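Local structure of citrate lyase subunit beta-like protein (Mycobacterium tuberculosis H37Rv, 6CHU) at residues I40-D45 with V70-A75; N57-T62 with E86-T91. The protein acts as a magnesium-dependent lyase of the HpcH/HpaI aldolase family, with a role in itaconate dissimilation and leucine catabolism. All coordinates share one frame; numbering follows the deposited sequence.

Contact 1. Residues I40-D45 with V70-A75. With ACT (acetate ion), chain E; ACT (acetate ion), chain F.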
# COMPACT_ATOMS: atom_id res chain seq x y z
N ILE A 40 -1.60 10.98 -26.94
CA ILE A 40 -1.45 12.03 -25.93
C ILE A 40 -0.54 13.09 -26.53
O ILE A 40 0.68 12.91 -26.58
CB ILE A 40 -0.88 11.50 -24.62
CG1 ILE A 40 -1.67 10.30 -24.10
CG2 ILE A 40 -0.86 12.62 -23.57
CD1 ILE A 40 -0.90 9.49 -23.04
N LEU A 41 -1.11 14.20 -26.99
CA LEU A 41 -0.28 15.30 -27.48
C LEU A 41 0.28 16.03 -26.27
O LEU A 41 -0.48 16.45 -25.39
CB LEU A 41 -1.08 16.24 -28.39
CG LEU A 41 -1.54 15.65 -29.73
CD1 LEU A 41 -2.50 16.61 -30.44
CD2 LEU A 41 -0.37 15.30 -30.66
N ASP A 42 1.60 16.12 -26.20
CA ASP A 42 2.29 16.45 -24.97
C ASP A 42 2.80 17.88 -25.00
O ASP A 42 3.59 18.24 -25.88
CB ASP A 42 3.45 15.48 -24.74
CG ASP A 42 4.01 15.57 -23.35
OD1 ASP A 42 3.37 16.22 -22.48
OD2 ASP A 42 5.09 14.99 -23.12
N LEU A 43 2.35 18.69 -24.04
CA LEU A 43 2.91 20.02 -23.80
C LEU A 43 3.86 20.04 -22.61
O LEU A 43 4.50 21.08 -22.36
CB LEU A 43 1.78 21.03 -23.57
CG LEU A 43 0.72 21.17 -24.67
CD1 LEU A 43 -0.43 22.05 -24.14
CD2 LEU A 43 1.32 21.77 -25.93
N GLU A 44 3.99 18.93 -21.88
CA GLU A 44 4.85 18.92 -20.70
C GLU A 44 6.21 18.31 -21.01
O GLU A 44 6.93 18.80 -21.88
CB GLU A 44 4.16 18.20 -19.53
CG GLU A 44 4.75 18.57 -18.15
CD GLU A 44 5.06 17.38 -17.25
OE1 GLU A 44 5.19 16.24 -17.76
OE2 GLU A 44 5.16 17.58 -16.02
N ASP A 45 6.60 17.24 -20.30
CA ASP A 45 8.01 16.85 -20.29
C ASP A 45 8.53 16.41 -21.65
O ASP A 45 9.75 16.45 -21.87
CB ASP A 45 8.26 15.77 -19.24
CG ASP A 45 8.38 16.35 -17.86
OD1 ASP A 45 8.38 17.60 -17.75
OD2 ASP A 45 8.45 15.57 -16.89
N VAL A 70 -5.86 13.10 -26.45
CA VAL A 70 -5.79 13.73 -25.14
C VAL A 70 -4.57 14.65 -25.13
O VAL A 70 -3.57 14.37 -25.80
CB VAL A 70 -5.70 12.66 -24.02
CG1 VAL A 70 -5.40 13.28 -22.65
CG2 VAL A 70 -6.97 11.83 -23.97
N VAL A 71 -4.65 15.76 -24.39
CA VAL A 71 -3.55 16.73 -24.34
C VAL A 71 -2.97 16.73 -22.94
O VAL A 71 -3.69 17.02 -21.97
CB VAL A 71 -4.01 18.13 -24.76
CG1 VAL A 71 -2.84 19.12 -24.72
CG2 VAL A 71 -4.62 18.11 -26.18
N ARG A 72 -1.68 16.42 -22.81
CA ARG A 72 -1.01 16.57 -21.52
C ARG A 72 -0.56 18.01 -21.36
O ARG A 72 0.26 18.51 -22.13
CB ARG A 72 0.17 15.62 -21.34
CG ARG A 72 0.78 15.80 -19.92
CD ARG A 72 1.69 14.65 -19.47
NE ARG A 72 2.98 14.65 -20.15
CZ ARG A 72 4.02 13.92 -19.74
NH1 ARG A 72 3.89 13.15 -18.66
NH2 ARG A 72 5.18 13.94 -20.40
N ILE A 73 -1.14 18.69 -20.36
CA ILE A 73 -0.79 20.07 -20.06
C ILE A 73 0.30 20.07 -19.00
O ILE A 73 0.79 19.01 -18.60
CB ILE A 73 -2.03 20.87 -19.59
CG1 ILE A 73 -2.60 20.28 -18.30
CG2 ILE A 73 -3.09 20.88 -20.70
CD1 ILE A 73 -3.91 20.98 -17.80
N ASN A 74 0.70 21.25 -18.55
CA ASN A 74 1.73 21.38 -17.53
C ASN A 74 1.09 21.41 -16.14
O ASN A 74 -0.14 21.43 -15.99
CB ASN A 74 2.58 22.61 -17.83
CG ASN A 74 3.55 22.37 -18.98
OD1 ASN A 74 4.65 21.87 -18.77
ND2 ASN A 74 3.12 22.67 -20.21
N ALA A 75 1.94 21.37 -15.12
CA ALA A 75 1.45 21.08 -13.78
C ALA A 75 0.67 22.26 -13.19
O ALA A 75 0.81 23.41 -13.62
CB ALA A 75 2.61 20.71 -12.85
C ACT E . 7.56 11.46 -20.49
O ACT E . 8.38 10.51 -20.31
OXT ACT E . 7.22 12.34 -19.68
CH3 ACT E . 6.90 11.52 -21.91
C ACT F . 5.21 10.20 -17.02
O ACT F . 5.43 9.29 -16.17
OXT ACT F . 5.38 11.45 -16.89
CH3 ACT F . 4.71 9.74 -18.41
O HOH W 1 4.84 20.03 -15.14
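Asp42 and Arg72 lie side by side at the C-terminal mouth of a TIM barrel, the substrate-binding arginine held by Asp42 at the end of the preceding strand and Glu44 in the loop after it. Strands 38-42 and 69-72 run parallel, with bonds from Leu41 N to Val70 O, Arg72 N to Leu41 O and Leu43 N to Arg72 O (2.8 Å). Arg72 CG is anti to the backbone N (chi1 -177°) and the chain bends at chi3, bringing the guanidinium side-on to the carboxylate: NE meets Asp42 OD1 at 2.8 Å, almost straight, and NH2 meets Asp42 OD2 at 2.9 Å. Asp42 OD1 is gripped from opposite faces, since Glu44 N also donates to it in an Asx turn. Glu44 OE1 sits over the guanidinium face, 3.3 Å from Arg72 CZ, a contact of charge alone; OE2 pairs with Lys100. Two acetates also meet the Arg72 edge: NH2 donates to OXT of the chain E acetate (2.7 Å), NH1 to OXT of the chain F acetate (2.9 Å). On the other side of the sheet, Leu43 CD1 packs on Val71 CG1 at 3.8 Å, branched apolar groups suited to this buried layer. A charged site built from strand ends and the loops that follow them, with the side chain of Asp45 about 4 Å from the magnesium ion that Glu120 and Asp146 bind, is typical of TIM-barrel enzymes.

Contact 2. Residues N57-T62 with E86-T91. With EDO (1,2-ethanediol), chain G.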
# COMPACT_ATOMS: atom_id res chain seq x y z
N ASN A 57 1.25 26.33 -30.72
CA ASN A 57 0.80 26.68 -32.06
C ASN A 57 0.54 25.43 -32.89
O ASN A 57 -0.45 25.37 -33.63
CB ASN A 57 1.84 27.57 -32.76
CG ASN A 57 1.95 28.94 -32.11
OD1 ASN A 57 0.99 29.46 -31.55
ND2 ASN A 57 3.14 29.53 -32.18
N ALA A 58 1.40 24.42 -32.78
CA ALA A 58 1.16 23.18 -33.52
C ALA A 58 -0.13 22.53 -33.04
O ALA A 58 -0.87 21.94 -33.84
CB ALA A 58 2.34 22.22 -33.35
N LEU A 59 -0.41 22.63 -31.74
CA LEU A 59 -1.65 22.08 -31.20
C LEU A 59 -2.87 22.68 -31.89
O LEU A 59 -3.81 21.96 -32.23
CB LEU A 59 -1.71 22.34 -29.69
CG LEU A 59 -2.81 21.60 -28.94
CD1 LEU A 59 -2.43 20.14 -28.81
CD2 LEU A 59 -3.03 22.24 -27.57
N ARG A 60 -2.85 23.99 -32.11
CA ARG A 60 -3.95 24.65 -32.81
C ARG A 60 -3.95 24.32 -34.30
O ARG A 60 -5.01 24.16 -34.91
CB ARG A 60 -3.87 26.16 -32.62
CG ARG A 60 -3.82 26.66 -31.18
CD ARG A 60 -3.84 28.19 -31.18
NE ARG A 60 -3.47 28.76 -29.88
CZ ARG A 60 -2.22 29.09 -29.54
NH1 ARG A 60 -1.23 28.92 -30.40
NH2 ARG A 60 -1.98 29.61 -28.34
N ASP A 61 -2.76 24.24 -34.91
CA ASP A 61 -2.66 24.24 -36.37
C ASP A 61 -2.83 22.87 -37.00
O ASP A 61 -3.23 22.79 -38.17
CB ASP A 61 -1.30 24.82 -36.80
CG ASP A 61 -1.15 26.29 -36.46
OD1 ASP A 61 -2.18 26.96 -36.26
OD2 ASP A 61 -0.00 26.77 -36.40
N THR A 62 -2.53 21.79 -36.28
CA THR A 62 -2.50 20.44 -36.83
C THR A 62 -3.41 19.56 -35.99
O THR A 62 -2.94 18.82 -35.11
CB THR A 62 -1.07 19.91 -36.89
OG1 THR A 62 -0.25 20.83 -37.63
CG2 THR A 62 -1.01 18.55 -37.57
N GLU A 86 -4.97 28.45 -22.48
CA GLU A 86 -5.30 29.44 -23.49
C GLU A 86 -5.20 28.84 -24.89
O GLU A 86 -6.09 29.05 -25.73
CB GLU A 86 -4.39 30.65 -23.36
CG GLU A 86 -4.67 31.46 -22.11
CD GLU A 86 -3.53 32.39 -21.75
OE1 GLU A 86 -2.53 32.44 -22.50
OE2 GLU A 86 -3.63 33.06 -20.70
N ALA A 87 -4.14 28.07 -25.16
CA ALA A 87 -3.99 27.46 -26.47
C ALA A 87 -5.10 26.45 -26.74
O ALA A 87 -5.61 26.36 -27.86
CB ALA A 87 -2.62 26.80 -26.60
N LEU A 88 -5.49 25.70 -25.71
CA LEU A 88 -6.53 24.67 -25.87
C LEU A 88 -7.87 25.27 -26.23
O LEU A 88 -8.72 24.58 -26.82
CB LEU A 88 -6.66 23.88 -24.58
CG LEU A 88 -5.70 22.72 -24.44
CD1 LEU A 88 -5.71 22.21 -23.00
CD2 LEU A 88 -6.11 21.62 -25.43
N ALA A 89 -8.10 26.53 -25.85
CA ALA A 89 -9.39 27.18 -26.11
C ALA A 89 -9.78 27.11 -27.58
O ALA A 89 -10.96 26.93 -27.92
CB ALA A 89 -9.33 28.63 -25.65
N GLY A 90 -8.80 27.25 -28.47
CA GLY A 90 -9.07 27.24 -29.90
C GLY A 90 -8.91 25.88 -30.54
O GLY A 90 -8.58 25.79 -31.73
N THR A 91 -9.12 24.82 -29.77
CA THR A 91 -9.10 23.45 -30.26
C THR A 91 -10.42 22.77 -29.93
O THR A 91 -11.26 23.30 -29.21
CB THR A 91 -7.95 22.64 -29.64
OG1 THR A 91 -8.24 22.38 -28.26
CG2 THR A 91 -6.62 23.38 -29.76
C1 EDO G . -11.39 23.92 -25.21
O1 EDO G . -11.52 22.93 -26.24
C2 EDO G . -10.45 23.41 -24.14
O2 EDO G . -10.54 24.25 -22.99
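Arg60 lays its guanidinium over Ala87, with NH2 3.4 Å from Ala87 CB and CZ at 3.7 Å, so the methyl group lies against one face of the flat cation. A small residue suits this place, because it lets the planar group settle close to helix 79-89, where NH2 also comes within 3.5 Å of Ala87 CA. The arginine gets there by length: its chain runs extended from CG to NE toward helix 79-89. On the more buried side, Leu59 and Leu88 meet at an angle, branch against branch, CD2 to CD2 at 3.8 Å. Leu59 CG, anti to its backbone N (chi1 -169°), carries this branch toward the second helix. Thr91 closes the interface with its methyl, CG2 lying 4.0 Å from Leu59 O.

A second shell steadies these groups. Asn57, one turn earlier in helix 52-61, takes a weak bond from Arg60 NH1 at its OD1, at the edge of the guanidinium. Thr91 turns its hydroxyl back to the helix end: OG1 donates to Leu88 O at 2.7 Å, and the same carbonyl accepts from Thr91 N. The hydroxyl bond favours the rotation (chi1 71°) in which the methyl faces the neighbouring helix. Beneath the leucines, Val71 of strand 69-72 touches both.

With no hydrogen bond crossing between them, the two segments meet by van der Waals contact, apolar inside, with an exposed arginine laid over Ala87 on the outside.

Contact 1 lies in the barrel sheet and contact 2 in the helical layer around it, their centres 12 Å apart. Helix 52-61 links the two strands of contact 1 in a beta-alpha-beta crossover, and helix 79-89 follows the second strand, so the segments alternate along the chain. Outward-facing strand residues meet the helix leucines: Leu41 CD1 lies 3.9 Å from Leu59 CD1, and Val71 CG2 lies 3.9 Å from Leu88 CD2. Past the strand end, Ile73 CG2 reaches Leu88 CD1 at 3.7 Å. The substrate-binding Arg72 lies on the barrel side of contact 1, and the side chain of Leu88 is about 9 Å from that of Arg72.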